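Local coordinates for Phosphoglucosamine/phosphogalactosamine mutase (Sulfolobus tokodaii, PDB 2F7L), which interconverts glucosamine 6-phosphate and glucosamine 1-phosphate, and likewise the galactosamine phosphates, with magnesium as cofactor, at residues 176-181 / 220-225; 236-241 / 245-250. All blocks are in the same frame, centred on the assembly; numbering follows the deposited sequence.

Overall arrangement
From the N terminus, the chain first meets contact 1, where strand 174-178 faces residues 220-225; it closes a loop of 38 residues that includes helix 188-194 and the edge strand 198-201. Contact 2 follows in series: helix 223-231 leads into strand 236-239, and the contact closes the short loop between residues 241 and 245, through which the chain turns back into strand 248-251. The contacts neither nest nor cross, and their centres lie about 8 Å apart. They share one four-stranded mixed sheet: strand 174-178 pairs with 236-239 through probable hydrogen bonds of L176 O and D178 N to V238, while L222 of contact 1 packs on A239 and I248 of contact 2.

Contact 1. Residues 176-181 / 220-225; sequences LIDPAN and DSLKET
D178 turns CG anti to its own backbone N (chi1 -173°), which carries the carboxylate across from strand 174-178 to residues 222-225. On the other side T225 holds CG2 anti to its carbonyl carbon and OG1 between the backbone N and that carbon, and its side chain lies against the carboxylate at about a right angle. D178 OD2 is 3.6 Å from T225 OG1; the still closer approach of the T225 methyl to the same oxygen is doubtful. L222 adds an apolar neighbour: its CD2 approaches D178 OD2 at 3.9 Å.

The carboxylate, though buried, takes its polar partners elsewhere. OD2 forms a salt bridge with R213, which probably stabilises the negative charge, and OD1 accepts from A180 N at 3.3 Å, met 42° out of the carboxylate plane. T225 OG1 turns back to L222 O in a weak bond of 3.4 Å. L222 and T225 thus cover an acid whose charge is answered by an arginine outside the pair of segments.

The bond from A180 N makes an Asx turn where the chain leaves the strand, and the whole places helix 223-231 and the residues leading into it against the sheet of the alpha/beta/alpha domain II of a phosphohexose mutase.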
ATOM      1  N   LEU A 176     -18.437  -5.389  -7.481  1.00 34.05           N
ATOM      2  CA  LEU A 176     -18.473  -3.919  -7.562  1.00 32.53           C
ATOM      3  C   LEU A 176     -17.043  -3.420  -7.329  1.00 31.50           C
ATOM      4  O   LEU A 176     -16.343  -3.901  -6.440  1.00 31.02           O
ATOM      5  CB  LEU A 176     -19.427  -3.298  -6.535  1.00 31.52           C
ATOM      6  CG  LEU A 176     -19.271  -1.778  -6.435  1.00 31.39           C
ATOM      7  CD1 LEU A 176     -20.528  -1.080  -5.962  1.00 29.78           C
ATOM      8  CD2 LEU A 176     -18.141  -1.511  -5.459  1.00 32.47           C
ATOM      9  N   ILE A 177     -16.617  -2.466  -8.152  1.00 30.29           N
ATOM     10  CA  ILE A 177     -15.278  -1.904  -8.067  1.00 28.40           C
ATOM     11  C   ILE A 177     -15.297  -0.383  -7.869  1.00 28.28           C
ATOM     12  O   ILE A 177     -15.906   0.355  -8.646  1.00 26.78           O
ATOM     13  CB  ILE A 177     -14.489  -2.256  -9.329  1.00 28.00           C
ATOM     14  CG1 ILE A 177     -14.323  -3.779  -9.428  1.00 27.61           C
ATOM     15  CG2 ILE A 177     -13.152  -1.579  -9.305  1.00 28.36           C
ATOM     16  CD1 ILE A 177     -13.615  -4.270 -10.691  1.00 25.43           C
ATOM     17  N   ASP A 178     -14.639   0.062  -6.797  1.00 28.91           N
ATOM     18  CA  ASP A 178     -14.545   1.478  -6.444  1.00 28.91           C
ATOM     19  C   ASP A 178     -13.092   1.918  -6.572  1.00 28.37           C
ATOM     20  O   ASP A 178     -12.326   1.876  -5.604  1.00 28.33           O
ATOM     21  CB  ASP A 178     -15.036   1.685  -5.008  1.00 30.84           C
ATOM     22  CG  ASP A 178     -15.138   3.167  -4.614  1.00 32.13           C
ATOM     23  OD1 ASP A 178     -14.844   4.049  -5.448  1.00 31.97           O
ATOM     24  OD2 ASP A 178     -15.524   3.442  -3.455  1.00 33.73           O
ATOM     25  N   PRO A 179     -12.687   2.333  -7.787  1.00 28.03           N
ATOM     26  CA  PRO A 179     -11.319   2.778  -8.051  1.00 27.69           C
ATOM     27  C   PRO A 179     -11.045   4.197  -7.581  1.00 28.10           C
ATOM     28  O   PRO A 179      -9.965   4.745  -7.834  1.00 28.96           O
ATOM     29  CB  PRO A 179     -11.209   2.625  -9.557  1.00 26.74           C
ATOM     30  CG  PRO A 179     -12.570   2.951 -10.001  1.00 25.93           C
ATOM     31  CD  PRO A 179     -13.430   2.200  -9.051  1.00 26.61           C
ATOM     32  N   ALA A 180     -12.025   4.792  -6.908  1.00 27.41           N
ATOM     33  CA  ALA A 180     -11.889   6.145  -6.369  1.00 27.59           C
ATOM     34  C   ALA A 180     -11.589   7.220  -7.403  1.00 26.95           C
ATOM     35  O   ALA A 180     -10.777   8.107  -7.178  1.00 26.56           O
ATOM     36  CB  ALA A 180     -10.820   6.167  -5.268  1.00 27.93           C
ATOM     37  N   ASN A 181     -12.268   7.147  -8.533  1.00 27.31           N
ATOM     38  CA  ASN A 181     -12.085   8.131  -9.595  1.00 26.59           C
ATOM     39  C   ASN A 181     -10.667   8.169 -10.143  1.00 25.99           C
ATOM     40  O   ASN A 181     -10.277   9.121 -10.826  1.00 25.85           O
ATOM     41  CB  ASN A 181     -12.489   9.494  -9.074  1.00 26.22           C
ATOM     42  CG  ASN A 181     -13.959   9.583  -8.846  1.00 27.17           C
ATOM     43  OD1 ASN A 181     -14.430   9.955  -7.764  1.00 29.07           O
ATOM     44  ND2 ASN A 181     -14.711   9.238  -9.870  1.00 27.65           N
ATOM     45  N   ASP A 220     -14.955   5.087   6.713  1.00 36.53           N
ATOM     46  CA  ASP A 220     -15.725   6.299   6.506  1.00 37.64           C
ATOM     47  C   ASP A 220     -15.909   6.690   5.045  1.00 37.23           C
ATOM     48  O   ASP A 220     -16.999   7.103   4.651  1.00 37.22           O
ATOM     49  CB  ASP A 220     -15.103   7.461   7.266  1.00 40.59           C
ATOM     50  CG  ASP A 220     -16.146   8.466   7.704  1.00 43.94           C
ATOM     51  OD1 ASP A 220     -16.288   9.549   7.069  1.00 45.07           O
ATOM     52  OD2 ASP A 220     -16.850   8.138   8.688  1.00 46.16           O
ATOM     53  N   SER A 221     -14.854   6.561   4.240  1.00 36.27           N
ATOM     54  CA  SER A 221     -14.939   6.926   2.832  1.00 34.68           C
ATOM     55  C   SER A 221     -15.727   5.900   2.045  1.00 34.90           C
ATOM     56  O   SER A 221     -16.338   6.230   1.030  1.00 34.48           O
ATOM     57  CB  SER A 221     -13.542   7.075   2.229  1.00 33.74           C
ATOM     58  OG  SER A 221     -12.801   5.875   2.342  1.00 32.39           O
ATOM     59  N   LEU A 222     -15.712   4.656   2.509  1.00 34.56           N
ATOM     60  CA  LEU A 222     -16.424   3.612   1.809  1.00 35.85           C
ATOM     61  C   LEU A 222     -17.868   3.601   2.237  1.00 37.72           C
ATOM     62  O   LEU A 222     -18.701   2.945   1.612  1.00 38.85           O
ATOM     63  CB  LEU A 222     -15.789   2.255   2.082  1.00 34.68           C
ATOM     64  CG  LEU A 222     -14.344   2.184   1.591  1.00 34.62           C
ATOM     65  CD1 LEU A 222     -13.813   0.781   1.755  1.00 33.32           C
ATOM     66  CD2 LEU A 222     -14.277   2.612   0.135  1.00 33.39           C
ATOM     67  N   LYS A 223     -18.162   4.344   3.298  1.00 38.41           N
ATOM     68  CA  LYS A 223     -19.520   4.432   3.828  1.00 39.18           C
ATOM     69  C   LYS A 223     -20.599   4.231   2.755  1.00 38.08           C
ATOM     70  O   LYS A 223     -21.375   3.284   2.816  1.00 38.02           O
ATOM     71  CB  LYS A 223     -19.731   5.799   4.506  1.00 41.34           C
ATOM     72  CG  LYS A 223     -20.289   5.744   5.924  1.00 43.84           C
ATOM     73  CD  LYS A 223     -19.418   4.841   6.820  1.00 47.88           C
ATOM     74  CE  LYS A 223     -19.613   5.093   8.343  1.00 49.71           C
ATOM     75  NZ  LYS A 223     -19.135   6.461   8.743  1.00 50.57           N
ATOM     76  N   GLU A 224     -20.631   5.109   1.760  1.00 37.04           N
ATOM     77  CA  GLU A 224     -21.648   5.029   0.723  1.00 36.07           C
ATOM     78  C   GLU A 224     -21.501   3.905  -0.285  1.00 35.86           C
ATOM     79  O   GLU A 224     -22.510   3.365  -0.750  1.00 35.70           O
ATOM     80  CB  GLU A 224     -21.737   6.339  -0.037  1.00 35.66           C
ATOM     81  CG  GLU A 224     -22.010   7.542   0.801  1.00 36.04           C
ATOM     82  CD  GLU A 224     -21.992   8.777  -0.046  1.00 38.42           C
ATOM     83  OE1 GLU A 224     -20.954   9.003  -0.715  1.00 39.93           O
ATOM     84  OE2 GLU A 224     -23.010   9.514  -0.070  1.00 40.70           O
ATOM     85  N   THR A 225     -20.277   3.540  -0.655  1.00 34.76           N
ATOM     86  CA  THR A 225     -20.193   2.472  -1.627  1.00 34.05           C
ATOM     87  C   THR A 225     -20.623   1.172  -0.936  1.00 33.47           C
ATOM     88  O   THR A 225     -21.263   0.320  -1.556  1.00 32.77           O
ATOM     89  CB  THR A 225     -18.779   2.380  -2.295  1.00 34.34           C
ATOM     90  OG1 THR A 225     -17.887   1.656  -1.450  1.00 35.14           O
ATOM     91  CG2 THR A 225     -18.218   3.778  -2.569  1.00 33.47           C
TER

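Contact 2. Residues 236-241 / 245-250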
ATOM      1  N   LEU A 236     -19.052  -9.669  -4.160  1.00 37.76           N
ATOM      2  CA  LEU A 236     -17.859  -9.094  -3.557  1.00 37.01           C
ATOM      3  C   LEU A 236     -17.645  -7.690  -4.102  1.00 36.96           C
ATOM      4  O   LEU A 236     -17.953  -7.422  -5.268  1.00 37.59           O
ATOM      5  CB  LEU A 236     -16.638  -9.951  -3.875  1.00 35.53           C
ATOM      6  CG  LEU A 236     -15.314  -9.409  -3.355  1.00 34.11           C
ATOM      7  CD1 LEU A 236     -15.363  -9.402  -1.843  1.00 32.75           C
ATOM      8  CD2 LEU A 236     -14.166 -10.260  -3.863  1.00 33.38           C
ATOM      9  N   GLY A 237     -17.136  -6.799  -3.252  1.00 36.01           N
ATOM     10  CA  GLY A 237     -16.862  -5.434  -3.673  1.00 34.36           C
ATOM     11  C   GLY A 237     -15.413  -5.117  -3.355  1.00 33.24           C
ATOM     12  O   GLY A 237     -14.863  -5.674  -2.403  1.00 33.26           O
ATOM     13  N   VAL A 238     -14.779  -4.249  -4.145  1.00 32.39           N
ATOM     14  CA  VAL A 238     -13.384  -3.867  -3.889  1.00 31.58           C
ATOM     15  C   VAL A 238     -13.134  -2.394  -4.076  1.00 30.31           C
ATOM     16  O   VAL A 238     -13.514  -1.821  -5.086  1.00 30.05           O
ATOM     17  CB  VAL A 238     -12.384  -4.593  -4.802  1.00 31.87           C
ATOM     18  CG1 VAL A 238     -10.977  -4.367  -4.293  1.00 32.37           C
ATOM     19  CG2 VAL A 238     -12.667  -6.051  -4.813  1.00 33.19           C
ATOM     20  N   ALA A 239     -12.482  -1.786  -3.093  1.00 30.01           N
ATOM     21  CA  ALA A 239     -12.156  -0.369  -3.171  1.00 29.65           C
ATOM     22  C   ALA A 239     -10.633  -0.144  -3.113  1.00 29.60           C
ATOM     23  O   ALA A 239      -9.904  -0.830  -2.372  1.00 27.91           O
ATOM     24  CB  ALA A 239     -12.857   0.379  -2.055  1.00 29.39           C
ATOM     25  N   HIS A 240     -10.159   0.806  -3.925  1.00 30.06           N
ATOM     26  CA  HIS A 240      -8.730   1.140  -3.977  1.00 30.70           C
ATOM     27  C   HIS A 240      -8.504   2.585  -3.587  1.00 30.92           C
ATOM     28  O   HIS A 240      -9.442   3.357  -3.390  1.00 30.41           O
ATOM     29  CB  HIS A 240      -8.131   1.000  -5.396  1.00 29.91           C
ATOM     30  CG  HIS A 240      -8.288  -0.355  -6.025  1.00 30.56           C
ATOM     31  ND1 HIS A 240      -7.857  -1.521  -5.419  1.00 30.35           N
ATOM     32  CD2 HIS A 240      -8.749  -0.714  -7.248  1.00 28.67           C
ATOM     33  CE1 HIS A 240      -8.042  -2.534  -6.246  1.00 29.32           C
ATOM     34  NE2 HIS A 240      -8.578  -2.071  -7.362  1.00 28.07           N
ATOM     35  N   ASP A 241      -7.221   2.928  -3.517  1.00 31.92           N
ATOM     36  CA  ASP A 241      -6.764   4.272  -3.230  1.00 31.90           C
ATOM     37  C   ASP A 241      -6.307   4.850  -4.567  1.00 32.68           C
ATOM     38  O   ASP A 241      -6.420   4.200  -5.609  1.00 33.28           O
ATOM     39  CB  ASP A 241      -5.623   4.247  -2.219  1.00 31.77           C
ATOM     40  CG  ASP A 241      -4.426   3.439  -2.684  1.00 32.31           C
ATOM     41  OD1 ASP A 241      -4.593   2.351  -3.287  1.00 30.62           O
ATOM     42  OD2 ASP A 241      -3.294   3.896  -2.410  1.00 34.32           O
ATOM     43  N   ASP A 245      -2.483   0.633  -5.071  1.00 35.78           N
ATOM     44  CA  ASP A 245      -1.575  -0.366  -4.530  1.00 36.93           C
ATOM     45  C   ASP A 245      -2.238  -0.944  -3.278  1.00 36.21           C
ATOM     46  O   ASP A 245      -1.712  -1.828  -2.607  1.00 36.40           O
ATOM     47  CB  ASP A 245      -0.192   0.232  -4.222  1.00 38.80           C
ATOM     48  CG  ASP A 245      -0.269   1.573  -3.558  1.00 41.26           C
ATOM     49  OD1 ASP A 245      -1.343   1.870  -2.987  1.00 42.89           O
ATOM     50  OD2 ASP A 245       0.745   2.321  -3.600  1.00 42.35           O
ATOM     51  N   ARG A 246      -3.427  -0.445  -2.987  1.00 35.67           N
ATOM     52  CA  ARG A 246      -4.185  -0.910  -1.840  1.00 35.18           C
ATOM     53  C   ARG A 246      -5.528  -1.491  -2.271  1.00 34.36           C
ATOM     54  O   ARG A 246      -6.082  -1.114  -3.304  1.00 34.23           O
ATOM     55  CB  ARG A 246      -4.395   0.247  -0.860  1.00 35.73           C
ATOM     56  CG  ARG A 246      -3.687   0.046   0.439  1.00 35.67           C
ATOM     57  CD  ARG A 246      -2.992   1.286   0.899  1.00 36.96           C
ATOM     58  NE  ARG A 246      -3.887   2.417   1.041  1.00 38.46           N
ATOM     59  CZ  ARG A 246      -3.731   3.363   1.963  1.00 40.22           C
ATOM     60  NH1 ARG A 246      -2.719   3.289   2.820  1.00 39.30           N
ATOM     61  NH2 ARG A 246      -4.561   4.404   2.011  1.00 41.19           N
ATOM     62  N   ALA A 247      -6.042  -2.418  -1.475  1.00 33.83           N
ATOM     63  CA  ALA A 247      -7.318  -3.039  -1.778  1.00 34.21           C
ATOM     64  C   ALA A 247      -8.080  -3.451  -0.515  1.00 34.74           C
ATOM     65  O   ALA A 247      -7.677  -4.387   0.174  1.00 36.16           O
ATOM     66  CB  ALA A 247      -7.097  -4.264  -2.673  1.00 32.38           C
ATOM     67  N   ILE A 248      -9.152  -2.746  -0.169  1.00 34.30           N
ATOM     68  CA  ILE A 248      -9.921  -3.191   0.976  1.00 35.14           C
ATOM     69  C   ILE A 248     -11.273  -3.649   0.432  1.00 35.15           C
ATOM     70  O   ILE A 248     -11.882  -2.977  -0.405  1.00 34.52           O
ATOM     71  CB  ILE A 248     -10.082  -2.111   2.092  1.00 36.15           C
ATOM     72  CG1 ILE A 248     -10.587  -0.817   1.512  1.00 37.70           C
ATOM     73  CG2 ILE A 248      -8.754  -1.894   2.829  1.00 34.40           C
ATOM     74  CD1 ILE A 248     -10.744   0.224   2.565  1.00 40.73           C
ATOM     75  N   PHE A 249     -11.703  -4.828   0.879  1.00 35.49           N
ATOM     76  CA  PHE A 249     -12.943  -5.446   0.413  1.00 36.20           C
ATOM     77  C   PHE A 249     -14.207  -5.186   1.204  1.00 36.63           C
ATOM     78  O   PHE A 249     -14.175  -4.774   2.368  1.00 36.18           O
ATOM     79  CB  PHE A 249     -12.755  -6.965   0.296  1.00 35.87           C
ATOM     80  CG  PHE A 249     -11.638  -7.372  -0.633  1.00 35.53           C
ATOM     81  CD1 PHE A 249     -10.316  -7.361  -0.200  1.00 34.52           C
ATOM     82  CD2 PHE A 249     -11.913  -7.763  -1.948  1.00 35.31           C
ATOM     83  CE1 PHE A 249      -9.276  -7.739  -1.054  1.00 35.24           C
ATOM     84  CE2 PHE A 249     -10.874  -8.142  -2.819  1.00 36.26           C
ATOM     85  CZ  PHE A 249      -9.550  -8.131  -2.369  1.00 35.64           C
ATOM     86  N   ILE A 250     -15.327  -5.447   0.542  1.00 37.29           N
ATOM     87  CA  ILE A 250     -16.653  -5.274   1.128  1.00 38.50           C
ATOM     88  C   ILE A 250     -17.421  -6.530   0.745  1.00 38.65           C
ATOM     89  O   ILE A 250     -17.664  -6.752  -0.436  1.00 39.01           O
ATOM     90  CB  ILE A 250     -17.349  -4.034   0.536  1.00 38.48           C
ATOM     91  CG1 ILE A 250     -16.436  -2.814   0.695  1.00 38.64           C
ATOM     92  CG2 ILE A 250     -18.665  -3.783   1.243  1.00 38.06           C
ATOM     93  CD1 ILE A 250     -16.987  -1.553   0.054  1.00 39.74           C
TER
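G237 and I250 form an antiparallel hydrogen-bonded pair, as do A239 and I248, with V238 and F249 as the non-hydrogen-bonded pair between them; the N-to-C directions of the short strand segments are 149° apart, and their axes approach to 4.6 Å. A239 N reaches I248 O at 3.0 Å in a nearly straight bond, and I248 N returns one to A239 O. In the other pair G237 N bonds I250 O and I250 N bonds G237 O, the latter from well above the carbonyl plane.

On the face carrying V238 and F249, the two side chains lie side by side and point the same way. V238 CG2 comes to 3.4 Å of F249 CE2, while CG1 sits over one face of the ring, toward its rim. L236 reaches the same ring obliquely, CD1 being 3.8 Å from F249 CD2. Helix 342-356 covers this cluster through M349 and F346. I248 and I250 point to the other face, where L222 and T225 meet them.

Toward the connecting loop, side chains join the pairing. H240 ND1 donates to R246 O at 2.8 Å, the oxygen tilted 18° from the ring plane, and NE2 bonds T188, which fixes the imidazole at both nitrogens. D241, with CG between its backbone N and carbonyl carbon (chi1 59°), accepts R246 N on OD1 at 3.0 Å, from the syn side but well out of the carboxylate plane.

D241 OD2 lies 2.9 Å from D245 OD1, an approach of like charges that a cation could offset; D245 OD2 also pairs with R340 and K107. Together with D243, these aspartates on the loop of a beta hairpin form the probable magnesium site of the phosphohexose mutases, close to S97, probably the phosphoserine of the active enzyme and unmodified here.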